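Local coordinates for protein ebony (Drosophila melanogaster, PDB 6DYR) that probably joins beta-alanine to amines such as histamine, its C-terminal, probably amine-selecting domain holding carcinine, the beta-alanyl-histamine conjugate, at residues 75-80 against 121-126; 160-165 against 206-211; 30-35 against 94-99; 81-86 against 114-119. One frame throughout, in Å; residues are numbered along the deposited sequence.

Contact 1: residues 75-80 against 121-126. With HJD (N-[2-(1H-imidazol-5-yl)ethyl]-beta-alaninamide), chain B.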
# COMPACT_ATOMS: atom_id res chain seq x y z
N THR A 75 -8.04 -5.79 -0.74
CA THR A 75 -8.38 -4.41 -0.45
C THR A 75 -7.28 -3.49 -0.96
O THR A 75 -6.10 -3.86 -0.97
CB THR A 75 -8.62 -4.17 1.04
OG1 THR A 75 -8.98 -2.80 1.26
CG2 THR A 75 -7.37 -4.50 1.84
N ALA A 76 -7.68 -2.30 -1.39
CA ALA A 76 -6.76 -1.27 -1.87
C ALA A 76 -7.09 0.01 -1.10
O ALA A 76 -8.10 0.66 -1.37
CB ALA A 76 -6.87 -1.07 -3.37
N LEU A 77 -6.25 0.34 -0.14
CA LEU A 77 -6.43 1.54 0.67
C LEU A 77 -5.75 2.71 -0.04
O LEU A 77 -4.54 2.67 -0.28
CB LEU A 77 -5.87 1.34 2.07
CG LEU A 77 -6.27 0.02 2.74
CD1 LEU A 77 -5.75 -0.04 4.16
CD2 LEU A 77 -7.78 -0.17 2.70
N ASN A 78 -6.53 3.73 -0.38
CA ASN A 78 -6.03 4.86 -1.15
C ASN A 78 -6.32 6.16 -0.41
O ASN A 78 -7.35 6.30 0.26
CB ASN A 78 -6.66 4.93 -2.54
CG ASN A 78 -6.54 3.63 -3.30
OD1 ASN A 78 -5.44 3.20 -3.63
ND2 ASN A 78 -7.67 3.00 -3.58
N PHE A 79 -5.40 7.11 -0.55
CA PHE A 79 -5.60 8.48 -0.10
C PHE A 79 -5.13 9.43 -1.19
O PHE A 79 -4.31 9.06 -2.04
CB PHE A 79 -4.84 8.79 1.19
CG PHE A 79 -5.57 8.39 2.45
CD1 PHE A 79 -6.80 8.94 2.76
CD2 PHE A 79 -5.01 7.49 3.33
CE1 PHE A 79 -7.46 8.58 3.92
CE2 PHE A 79 -5.66 7.13 4.49
CZ PHE A 79 -6.89 7.68 4.78
N ASP A 80 -5.65 10.65 -1.15
CA ASP A 80 -5.00 11.75 -1.84
C ASP A 80 -3.63 11.96 -1.20
O ASP A 80 -3.53 12.13 0.02
CB ASP A 80 -5.85 13.01 -1.75
CG ASP A 80 -5.31 14.17 -2.59
OD1 ASP A 80 -4.12 14.18 -2.94
OD2 ASP A 80 -6.11 15.08 -2.90
N HIS A 121 -2.70 8.33 -3.98
CA HIS A 121 -1.68 7.53 -3.30
C HIS A 121 -2.28 6.17 -3.00
O HIS A 121 -3.09 6.03 -2.08
CB HIS A 121 -1.19 8.22 -2.03
CG HIS A 121 0.04 7.61 -1.44
ND1 HIS A 121 0.38 7.74 -0.12
CD2 HIS A 121 1.02 6.86 -2.01
CE1 HIS A 121 1.51 7.10 0.12
NE2 HIS A 121 1.92 6.56 -1.02
N SER A 122 -1.89 5.17 -3.78
CA SER A 122 -2.22 3.78 -3.47
C SER A 122 -1.19 3.29 -2.46
O SER A 122 -0.20 2.65 -2.79
CB SER A 122 -2.24 2.92 -4.73
OG SER A 122 -2.35 1.55 -4.42
N PHE A 123 -1.43 3.63 -1.19
CA PHE A 123 -0.42 3.40 -0.17
C PHE A 123 -0.45 2.00 0.42
O PHE A 123 0.56 1.56 0.98
CB PHE A 123 -0.57 4.44 0.96
CG PHE A 123 -1.73 4.19 1.87
CD1 PHE A 123 -2.99 4.66 1.55
CD2 PHE A 123 -1.57 3.50 3.07
CE1 PHE A 123 -4.07 4.43 2.38
CE2 PHE A 123 -2.64 3.28 3.91
CZ PHE A 123 -3.89 3.74 3.57
N MET A 124 -1.57 1.28 0.30
CA MET A 124 -1.63 -0.06 0.86
C MET A 124 -2.52 -0.94 0.00
O MET A 124 -3.59 -0.51 -0.44
CB MET A 124 -2.12 -0.04 2.31
CG MET A 124 -1.48 -1.10 3.20
SD MET A 124 -1.51 -0.68 4.96
CE MET A 124 -0.37 0.70 5.02
N MET A 125 -2.08 -2.17 -0.23
CA MET A 125 -2.81 -3.15 -1.02
C MET A 125 -2.55 -4.52 -0.43
O MET A 125 -1.39 -4.90 -0.23
CB MET A 125 -2.38 -3.10 -2.49
CG MET A 125 -3.23 -3.93 -3.43
SD MET A 125 -2.90 -3.58 -5.17
CE MET A 125 -3.54 -1.91 -5.32
N GLY A 126 -3.62 -5.26 -0.13
CA GLY A 126 -3.49 -6.56 0.50
C GLY A 126 -4.49 -7.55 -0.05
O GLY A 126 -5.52 -7.18 -0.62
N1 HJD B . 3.66 0.01 3.62
C2 HJD B . 4.29 -0.78 2.68
N3 HJD B . 2.59 -0.76 -0.69
C4 HJD B . 4.16 -0.53 1.21
N4 HJD B . 0.74 -0.60 -5.01
C5 HJD B . 2.96 -1.25 0.63
C6 HJD B . 1.47 -1.15 -1.30
C1 HJD B . 4.94 -1.74 3.38
C3 HJD B . 3.96 -0.48 4.82
C7 HJD B . 1.09 -0.41 -2.57
C8 HJD B . 1.01 -1.33 -3.77
N2 HJD B . 4.74 -1.54 4.73
O1 HJD B . 0.75 -2.04 -0.85

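Contact 2: residues 160-165 against 206-211. With HJD (N-[2-(1H-imidazol-5-yl)ethyl]-beta-alaninamide), chain B.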
# COMPACT_ATOMS: atom_id res chain seq x y z
N PHE A 160 0.11 6.95 -7.57
CA PHE A 160 1.41 7.08 -6.93
C PHE A 160 1.52 6.03 -5.84
O PHE A 160 0.61 5.90 -5.02
CB PHE A 160 1.57 8.49 -6.35
CG PHE A 160 2.92 8.77 -5.75
CD1 PHE A 160 4.06 8.73 -6.52
CD2 PHE A 160 3.03 9.14 -4.42
CE1 PHE A 160 5.30 9.03 -5.97
CE2 PHE A 160 4.26 9.44 -3.86
CZ PHE A 160 5.40 9.38 -4.64
N THR A 161 2.62 5.28 -5.83
CA THR A 161 2.76 4.22 -4.85
C THR A 161 4.22 3.83 -4.73
O THR A 161 5.01 4.00 -5.67
CB THR A 161 1.92 2.99 -5.21
OG1 THR A 161 2.08 1.99 -4.21
CG2 THR A 161 2.35 2.42 -6.56
N THR A 162 4.58 3.30 -3.57
CA THR A 162 5.88 2.69 -3.33
C THR A 162 5.67 1.19 -3.19
O THR A 162 4.96 0.74 -2.28
CB THR A 162 6.54 3.26 -2.08
OG1 THR A 162 6.78 4.66 -2.28
CG2 THR A 162 7.87 2.58 -1.81
N ASN A 163 6.28 0.42 -4.08
CA ASN A 163 6.12 -1.03 -4.11
C ASN A 163 7.31 -1.68 -3.44
O ASN A 163 8.46 -1.46 -3.85
CB ASN A 163 5.93 -1.51 -5.54
CG ASN A 163 4.56 -1.17 -6.09
OD1 ASN A 163 3.55 -1.42 -5.44
ND2 ASN A 163 4.52 -0.58 -7.27
N THR A 164 7.04 -2.48 -2.41
CA THR A 164 8.08 -3.02 -1.55
C THR A 164 8.27 -4.53 -1.68
O THR A 164 9.19 -5.07 -1.07
CB THR A 164 7.78 -2.67 -0.09
OG1 THR A 164 6.42 -3.03 0.21
CG2 THR A 164 7.97 -1.18 0.15
N SER A 165 7.42 -5.21 -2.45
CA SER A 165 7.62 -6.62 -2.70
C SER A 165 7.97 -6.85 -4.16
O SER A 165 7.57 -6.06 -5.03
CB SER A 165 6.37 -7.45 -2.34
OG SER A 165 5.30 -7.17 -3.23
N ALA A 206 12.96 -0.77 -2.74
CA ALA A 206 11.71 -0.04 -2.51
C ALA A 206 11.56 0.87 -3.72
O ALA A 206 12.24 1.90 -3.82
CB ALA A 206 11.75 0.74 -1.20
N ILE A 207 10.68 0.49 -4.64
CA ILE A 207 10.52 1.21 -5.90
C ILE A 207 9.32 2.13 -5.79
O ILE A 207 8.21 1.68 -5.45
CB ILE A 207 10.39 0.25 -7.08
CG1 ILE A 207 11.56 -0.75 -7.09
CG2 ILE A 207 10.36 1.04 -8.38
CD1 ILE A 207 11.54 -1.72 -8.25
N VAL A 208 9.54 3.41 -6.06
CA VAL A 208 8.48 4.41 -6.08
C VAL A 208 7.92 4.45 -7.50
O VAL A 208 8.64 4.76 -8.45
CB VAL A 208 9.00 5.78 -5.66
CG1 VAL A 208 7.96 6.85 -5.90
CG2 VAL A 208 9.42 5.75 -4.20
N HIS A 209 6.63 4.13 -7.64
CA HIS A 209 6.02 4.06 -8.95
C HIS A 209 5.01 5.19 -9.13
O HIS A 209 4.52 5.78 -8.17
CB HIS A 209 5.34 2.71 -9.17
CG HIS A 209 6.28 1.64 -9.62
ND1 HIS A 209 6.62 0.56 -8.82
CD2 HIS A 209 6.97 1.48 -10.77
CE1 HIS A 209 7.46 -0.22 -9.47
NE2 HIS A 209 7.69 0.31 -10.66
N TRP A 210 4.73 5.48 -10.40
CA TRP A 210 3.84 6.57 -10.78
C TRP A 210 3.41 6.35 -12.21
O TRP A 210 4.25 6.17 -13.10
CB TRP A 210 4.54 7.93 -10.62
CG TRP A 210 3.88 9.08 -11.33
CD1 TRP A 210 4.25 9.61 -12.53
CD2 TRP A 210 2.75 9.84 -10.88
NE1 TRP A 210 3.42 10.66 -12.86
CE2 TRP A 210 2.49 10.82 -11.87
CE3 TRP A 210 1.94 9.80 -9.75
CZ2 TRP A 210 1.45 11.74 -11.75
CZ3 TRP A 210 0.90 10.72 -9.63
CH2 TRP A 210 0.67 11.68 -10.63
N LYS A 211 2.10 6.32 -12.44
CA LYS A 211 1.54 6.26 -13.79
C LYS A 211 0.49 7.34 -13.93
O LYS A 211 -0.44 7.42 -13.12
CB LYS A 211 0.94 4.89 -14.09
CG LYS A 211 0.17 4.86 -15.41
CD LYS A 211 -0.03 3.45 -15.93
CE LYS A 211 -0.97 2.66 -15.05
NZ LYS A 211 -1.15 1.29 -15.59
N1 HJD B . 3.66 0.01 3.62
C2 HJD B . 4.29 -0.78 2.68
N3 HJD B . 2.59 -0.76 -0.69
C4 HJD B . 4.16 -0.53 1.21
N4 HJD B . 0.74 -0.60 -5.01
C5 HJD B . 2.96 -1.25 0.63
C6 HJD B . 1.47 -1.15 -1.30
C1 HJD B . 4.94 -1.74 3.38
C3 HJD B . 3.96 -0.48 4.82
C7 HJD B . 1.09 -0.41 -2.57
C8 HJD B . 1.01 -1.33 -3.77
N2 HJD B . 4.74 -1.54 4.73
O1 HJD B . 0.75 -2.04 -0.85

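Contact 3: residues 30-35 against 94-99. With HJD (N-[2-(1H-imidazol-5-yl)ethyl]-beta-alaninamide), chain B.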
# COMPACT_ATOMS: atom_id res chain seq x y z
N ASP A 30 8.09 -7.39 3.30
CA ASP A 30 9.48 -7.33 2.90
C ASP A 30 10.27 -6.32 3.74
O ASP A 30 11.48 -6.48 3.91
CB ASP A 30 9.58 -6.98 1.42
CG ASP A 30 8.67 -7.84 0.56
OD1 ASP A 30 7.43 -7.72 0.70
OD2 ASP A 30 9.18 -8.64 -0.25
N LEU A 31 9.61 -5.29 4.26
CA LEU A 31 10.27 -4.32 5.11
C LEU A 31 10.15 -4.68 6.59
O LEU A 31 11.12 -4.52 7.34
CB LEU A 31 9.69 -2.92 4.87
CG LEU A 31 10.04 -2.22 3.56
CD1 LEU A 31 9.44 -0.82 3.55
CD2 LEU A 31 11.55 -2.16 3.38
N GLU A 32 8.99 -5.17 7.01
CA GLU A 32 8.74 -5.46 8.42
C GLU A 32 9.52 -6.67 8.91
O GLU A 32 9.75 -6.78 10.12
CB GLU A 32 7.24 -5.68 8.65
CG GLU A 32 6.40 -4.41 8.65
CD GLU A 32 6.17 -3.81 7.27
OE1 GLU A 32 5.27 -2.96 7.15
OE2 GLU A 32 6.89 -4.16 6.32
N GLN A 33 9.91 -7.58 8.02
CA GLN A 33 10.65 -8.76 8.44
C GLN A 33 11.99 -8.39 9.06
O GLN A 33 12.53 -9.14 9.88
CB GLN A 33 10.86 -9.71 7.26
CG GLN A 33 11.67 -9.09 6.13
CD GLN A 33 11.86 -10.02 4.96
OE1 GLN A 33 11.98 -9.58 3.81
NE2 GLN A 33 11.89 -11.32 5.23
N TRP A 34 12.55 -7.25 8.67
CA TRP A 34 13.85 -6.83 9.16
C TRP A 34 13.78 -6.04 10.46
O TRP A 34 14.81 -5.82 11.10
CB TRP A 34 14.57 -6.02 8.08
CG TRP A 34 14.59 -6.74 6.77
CD1 TRP A 34 13.92 -6.40 5.64
CD2 TRP A 34 15.28 -7.96 6.48
NE1 TRP A 34 14.16 -7.32 4.65
CE2 TRP A 34 15.00 -8.29 5.15
CE3 TRP A 34 16.12 -8.80 7.22
CZ2 TRP A 34 15.52 -9.42 4.53
CZ3 TRP A 34 16.64 -9.92 6.61
CH2 TRP A 34 16.34 -10.22 5.28
N LEU A 35 12.58 -5.61 10.86
CA LEU A 35 12.37 -4.98 12.15
C LEU A 35 12.05 -5.99 13.25
O LEU A 35 11.63 -5.59 14.34
CB LEU A 35 11.24 -3.95 12.06
CG LEU A 35 11.44 -2.83 11.03
CD1 LEU A 35 10.24 -1.90 11.00
CD2 LEU A 35 12.71 -2.05 11.32
N LEU A 94 6.79 3.02 12.58
CA LEU A 94 7.14 4.40 12.26
C LEU A 94 8.36 4.46 11.35
O LEU A 94 8.43 5.31 10.45
CB LEU A 94 7.39 5.18 13.55
CG LEU A 94 7.94 6.60 13.41
CD1 LEU A 94 6.96 7.50 12.67
CD2 LEU A 94 8.30 7.19 14.77
N ILE A 95 9.32 3.56 11.56
CA ILE A 95 10.49 3.51 10.70
C ILE A 95 10.08 3.15 9.28
O ILE A 95 10.62 3.70 8.30
CB ILE A 95 11.52 2.50 11.26
CG1 ILE A 95 11.96 2.92 12.66
CG2 ILE A 95 12.71 2.39 10.32
CD1 ILE A 95 12.87 1.92 13.34
N VAL A 96 9.12 2.23 9.13
CA VAL A 96 8.65 1.85 7.80
C VAL A 96 8.05 3.06 7.09
O VAL A 96 8.40 3.37 5.95
CB VAL A 96 7.63 0.70 7.90
CG1 VAL A 96 6.82 0.59 6.62
CG2 VAL A 96 8.35 -0.61 8.18
N PHE A 97 7.14 3.76 7.76
CA PHE A 97 6.47 4.88 7.11
C PHE A 97 7.39 6.08 6.97
O PHE A 97 7.24 6.88 6.04
CB PHE A 97 5.19 5.24 7.85
CG PHE A 97 4.09 4.24 7.64
CD1 PHE A 97 3.26 4.32 6.54
CD2 PHE A 97 3.91 3.19 8.53
CE1 PHE A 97 2.26 3.39 6.33
CE2 PHE A 97 2.90 2.26 8.33
CZ PHE A 97 2.08 2.36 7.23
N GLU A 98 8.36 6.23 7.88
CA GLU A 98 9.39 7.25 7.66
C GLU A 98 10.27 6.89 6.48
O GLU A 98 10.71 7.78 5.74
CB GLU A 98 10.22 7.44 8.93
CG GLU A 98 9.62 8.43 9.91
CD GLU A 98 10.41 8.53 11.20
OE1 GLU A 98 11.46 7.87 11.31
OE2 GLU A 98 9.97 9.28 12.10
N PHE A 99 10.55 5.60 6.28
CA PHE A 99 11.32 5.18 5.11
C PHE A 99 10.53 5.40 3.83
O PHE A 99 11.09 5.86 2.83
CB PHE A 99 11.74 3.72 5.24
CG PHE A 99 12.33 3.16 3.98
CD1 PHE A 99 13.47 3.70 3.42
CD2 PHE A 99 11.73 2.08 3.34
CE1 PHE A 99 14.02 3.19 2.26
CE2 PHE A 99 12.27 1.56 2.18
CZ PHE A 99 13.42 2.12 1.64
N1 HJD B . 3.66 0.01 3.62
C2 HJD B . 4.29 -0.78 2.68
N3 HJD B . 2.59 -0.76 -0.69
C4 HJD B . 4.16 -0.53 1.21
N4 HJD B . 0.74 -0.60 -5.01
C5 HJD B . 2.96 -1.25 0.63
C6 HJD B . 1.47 -1.15 -1.30
C1 HJD B . 4.94 -1.74 3.38
C3 HJD B . 3.96 -0.48 4.82
C7 HJD B . 1.09 -0.41 -2.57
C8 HJD B . 1.01 -1.33 -3.77
N2 HJD B . 4.74 -1.54 4.73
O1 HJD B . 0.75 -2.04 -0.85

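Contact 4: residues 81-86 against 114-119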
# COMPACT_ATOMS: atom_id res chain seq x y z
N ALA A 81 -2.58 11.92 -2.02
CA ALA A 81 -1.23 12.00 -1.47
C ALA A 81 -0.99 13.31 -0.73
O ALA A 81 -0.21 13.34 0.23
CB ALA A 81 -0.19 11.83 -2.58
N ARG A 82 -1.66 14.38 -1.14
CA ARG A 82 -1.55 15.68 -0.49
C ARG A 82 -2.68 15.92 0.50
O ARG A 82 -2.94 17.07 0.88
CB ARG A 82 -1.50 16.79 -1.53
CG ARG A 82 -0.47 16.55 -2.62
CD ARG A 82 -0.23 17.80 -3.45
NE ARG A 82 0.75 17.58 -4.51
CZ ARG A 82 2.06 17.45 -4.31
NH1 ARG A 82 2.87 17.25 -5.33
NH2 ARG A 82 2.55 17.51 -3.08
N ASN A 83 -3.36 14.86 0.94
CA ASN A 83 -4.48 14.99 1.86
C ASN A 83 -4.63 13.69 2.65
O ASN A 83 -5.70 13.08 2.69
CB ASN A 83 -5.76 15.34 1.10
CG ASN A 83 -6.90 15.73 2.01
OD1 ASN A 83 -6.69 16.13 3.16
ND2 ASN A 83 -8.13 15.61 1.52
N GLU A 84 -3.54 13.26 3.29
CA GLU A 84 -3.47 12.04 4.07
C GLU A 84 -3.59 12.34 5.56
O GLU A 84 -3.19 13.41 6.02
CB GLU A 84 -2.15 11.30 3.81
CG GLU A 84 -2.06 10.65 2.45
CD GLU A 84 -0.97 9.60 2.38
OE1 GLU A 84 -0.12 9.56 3.30
OE2 GLU A 84 -0.95 8.82 1.41
N PRO A 85 -4.14 11.41 6.33
CA PRO A 85 -4.28 11.64 7.77
C PRO A 85 -2.94 11.70 8.48
O PRO A 85 -1.97 11.05 8.09
CB PRO A 85 -5.10 10.44 8.25
CG PRO A 85 -4.87 9.38 7.21
CD PRO A 85 -4.73 10.12 5.92
N GLU A 86 -2.90 12.51 9.54
CA GLU A 86 -1.71 12.65 10.37
C GLU A 86 -1.67 11.51 11.38
O GLU A 86 -2.59 11.38 12.20
CB GLU A 86 -1.70 14.01 11.07
CG GLU A 86 -1.95 15.22 10.17
CD GLU A 86 -3.42 15.40 9.80
OE1 GLU A 86 -3.69 15.94 8.70
OE2 GLU A 86 -4.29 14.98 10.59
N LYS A 114 1.01 19.66 -8.33
CA LYS A 114 0.63 20.34 -7.10
C LYS A 114 -0.88 20.38 -6.95
O LYS A 114 -1.63 20.29 -7.93
CB LYS A 114 1.19 21.77 -7.07
CG LYS A 114 2.57 21.90 -6.43
CD LYS A 114 3.63 21.09 -7.17
CE LYS A 114 4.93 21.02 -6.39
NZ LYS A 114 5.80 19.90 -6.88
N GLY A 115 -1.33 20.51 -5.71
CA GLY A 115 -2.74 20.67 -5.41
C GLY A 115 -3.41 19.35 -5.03
O GLY A 115 -2.90 18.26 -5.28
N LEU A 116 -4.58 19.48 -4.42
CA LEU A 116 -5.37 18.32 -4.04
C LEU A 116 -5.99 17.67 -5.27
O LEU A 116 -6.04 18.25 -6.36
CB LEU A 116 -6.46 18.71 -3.05
CG LEU A 116 -6.02 19.48 -1.80
CD1 LEU A 116 -7.23 20.04 -1.07
CD2 LEU A 116 -5.21 18.58 -0.88
N ASN A 117 -6.47 16.44 -5.08
CA ASN A 117 -7.14 15.67 -6.13
C ASN A 117 -6.26 15.49 -7.36
O ASN A 117 -6.75 15.34 -8.48
CB ASN A 117 -8.48 16.31 -6.52
CG ASN A 117 -9.48 15.30 -7.06
OD1 ASN A 117 -10.50 15.02 -6.44
ND2 ASN A 117 -9.18 14.75 -8.24
N GLN A 118 -4.94 15.51 -7.16
CA GLN A 118 -3.97 15.30 -8.22
C GLN A 118 -3.28 13.95 -8.11
O GLN A 118 -3.17 13.22 -9.10
CB GLN A 118 -2.92 16.42 -8.21
CG GLN A 118 -3.47 17.79 -8.52
CD GLN A 118 -3.85 17.96 -9.98
OE1 GLN A 118 -3.47 17.15 -10.83
NE2 GLN A 118 -4.59 19.01 -10.28
N ILE A 119 -2.81 13.60 -6.92
CA ILE A 119 -1.97 12.43 -6.71
C ILE A 119 -2.78 11.42 -5.91
O ILE A 119 -2.99 11.59 -4.70
CB ILE A 119 -0.67 12.79 -6.00
CG1 ILE A 119 -0.03 14.02 -6.63
CG2 ILE A 119 0.31 11.65 -6.08
CD1 ILE A 119 1.22 14.47 -5.93

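Contact 1: residues 75-80 against 121-126
A classic beta bulge, with F123 and M124 both set against L77, interrupts the antiparallel pairing of 75-80 with 121-126. The sheet order and the bulge on the fourth strand are consistent with the GNAT acyltransferase fold. On one side of the bulge, T75 and G126 exchange backbone bonds, T75 N reaching G126 O at 2.9 Å; on the other, F79 pairs with H121. At the bulge L77 N gives its hydrogen to M124 O at 2.8 Å, but L77 O receives only weak bonds, from M124 N at 3.3 Å and from F123 N at 3.4 Å, the latter bent to 125°.

The extra residue turns its side chain back across the neighbouring strand. F123 places CG between its backbone N and carbonyl carbon (chi1 74°), and its ring leans on L77, CZ lying 3.5 Å from L77 CB. The same ring runs nearly parallel to that of F79, planes 16° apart, yet slid so far that they barely overlap, CE1 of F123 meeting CD2 of F79 at 3.3 Å. M124 lies alongside L77, pointing the same way, under helix 14-25. On the opposite face N78 OD1 rests against S122 CA at 3.3 Å, while its ND2 is held by L60 O.

Past the bulge, M125 N makes a weak bond to O1, the amide oxygen of the ligand, at 2.9 Å, and S122 O accepts a bond from T161 OG1 of the next strand. The ligand amide is thus met by the main chain through one weak bond, which probably depends little on the side chains carried there.

Contact 2: residues 160-165 against 206-211
The wall of the carcinine site is built where T161 and N163 pair with H209 and I207, on the antiparallel strands 158-163 and 205-212. H209 N meets T161 O at 2.6 Å, and N163 N meets I207 O at 2.7 Å. A side-chain bond is added to this ladder: N163 ND2 gives its hydrogen to H209 ND1 at 2.8 Å, in the plane of the amide but tilted 34° from that of the imidazole. With ND2 so engaged, OD1 faces the ligand and takes a weak bond from its amine, N4.

In the sheet, whose order is consistent with a GNAT fold, these strands lie on the side of the ligand away from strand 71-80. T161 OG1, itself bonded to S122 O, accepts N4 at 3.0 Å, and T162 O accepts the amide N3 at 3.2 Å. An alanine in place of N163 is likely to leave H209 ND1 without its donor and the ligand amine with one acceptor fewer. On the face of F160, T162 and V208 the packing is mostly apolar, although T162 OG1 bonds to E104: F160, with CG trans to its N (chi1 -176°), brings CE1 to V208 CG1 at 3.4 Å.

Contact 3: residues 30-35 against 94-99
Chi1 near -72° carries the L31 branches toward F99, and in E32 a similar first torsion followed by a turn about the CB-CG bond (chi2 74°) folds the carboxylate back toward V96. On the helix, V96 divides its two methyls between different tasks. CG1, trans to the backbone N (chi1 162°), lies 3.5 Å from N2 of the ligand imidazole, whereas CG2 is turned toward the loop and packs on L35 CD1 at 3.6 Å. The carboxylate carbon of E32 also passes within 4.0 Å of that CG2.

L31 meets F99 at about a right angle. L31 CD1 comes to the ring edge, in its plane, 3.7 Å from F99 CD2, while the rings of Y188 and F197 pack on the same phenylalanine. I95 adds a looser touch, its CD1 standing 4.5 Å from L35 CD2.

Beside this apolar packing stands one buried acid. E32 OE1 stands 2.9 Å from imidazole N2, and the negative carboxylate would probably favour a positively charged or N2-protonated ring. F97, on the next position of the helix, approaches imidazole carbon C3 with CZ at 4.2 Å. Together the loop 30-35, with its short 3-10 turn, and one face of helix 93-111 make an aliphatic and aromatic wall with an acid beside the imidazole, consistent with a pocket that selects an amine by its imidazole, here holding the histamine end of carcinine.

Contact 4: residues 81-86 against 114-119
A81 and I119 open the contact with a single, very straight backbone bond, A81 N to I119 O at 2.7 Å and 176°, reinforced by A81 CB against I119 CG2 at 3.5 Å. R82 follows with its chain extended from CG to NE, laid along 114-116. I119 CD1 sits over one face of the guanidinium, 3.3 Å from R82 NH1; G115 O lies at its edge, near the plane, and touches R82 CD at 3.3 Å. L116 closes the near end, its CD2 lying 3.2 Å from R82 O.

Here the loop leaving strand 71-80 is bound to the loop entering strand 119-127, at the C-terminal end of the intervening helix 93-111. One shell further out, R82 NH1 bonds to R108 O and P113 O, and NH2 makes a salt bridge with D109. D80 OD1 fixes the backbone at R82 N. A leucine in place of R82 would probably leave D109 without its charged partner and those carbonyls short of a donor. K114 NZ lies 4.2 Å from R82 NH1, but it turns to L112 O. Carbonyls and a carboxylate gathered at a helix C-terminus are thus likely to offset the crowding of two positive charges at the surface.

Overall arrangement
Contacts 1 and 2 are buried strand pairs of one sheet, joined where S122 meets F160 and T161 on neighbouring parallel strands, and the ligand bonds to both of those inner strands. Contact 3 is also buried but pairs a loop with helix 93-111; it replaces backbone ladders by apolar packing and covers the imidazole end, touching contact 1 through F97 and M124 and contact 2 through F99 and A206. Contact 4 is the surface case, about 23 Å from contact 3 between centres, and relies on charge and carbonyls at the far end of the same helix. I119 ties it inward to F160 and W210 of contact 2, while N117 and E84 meet D80 and H121 of contact 1.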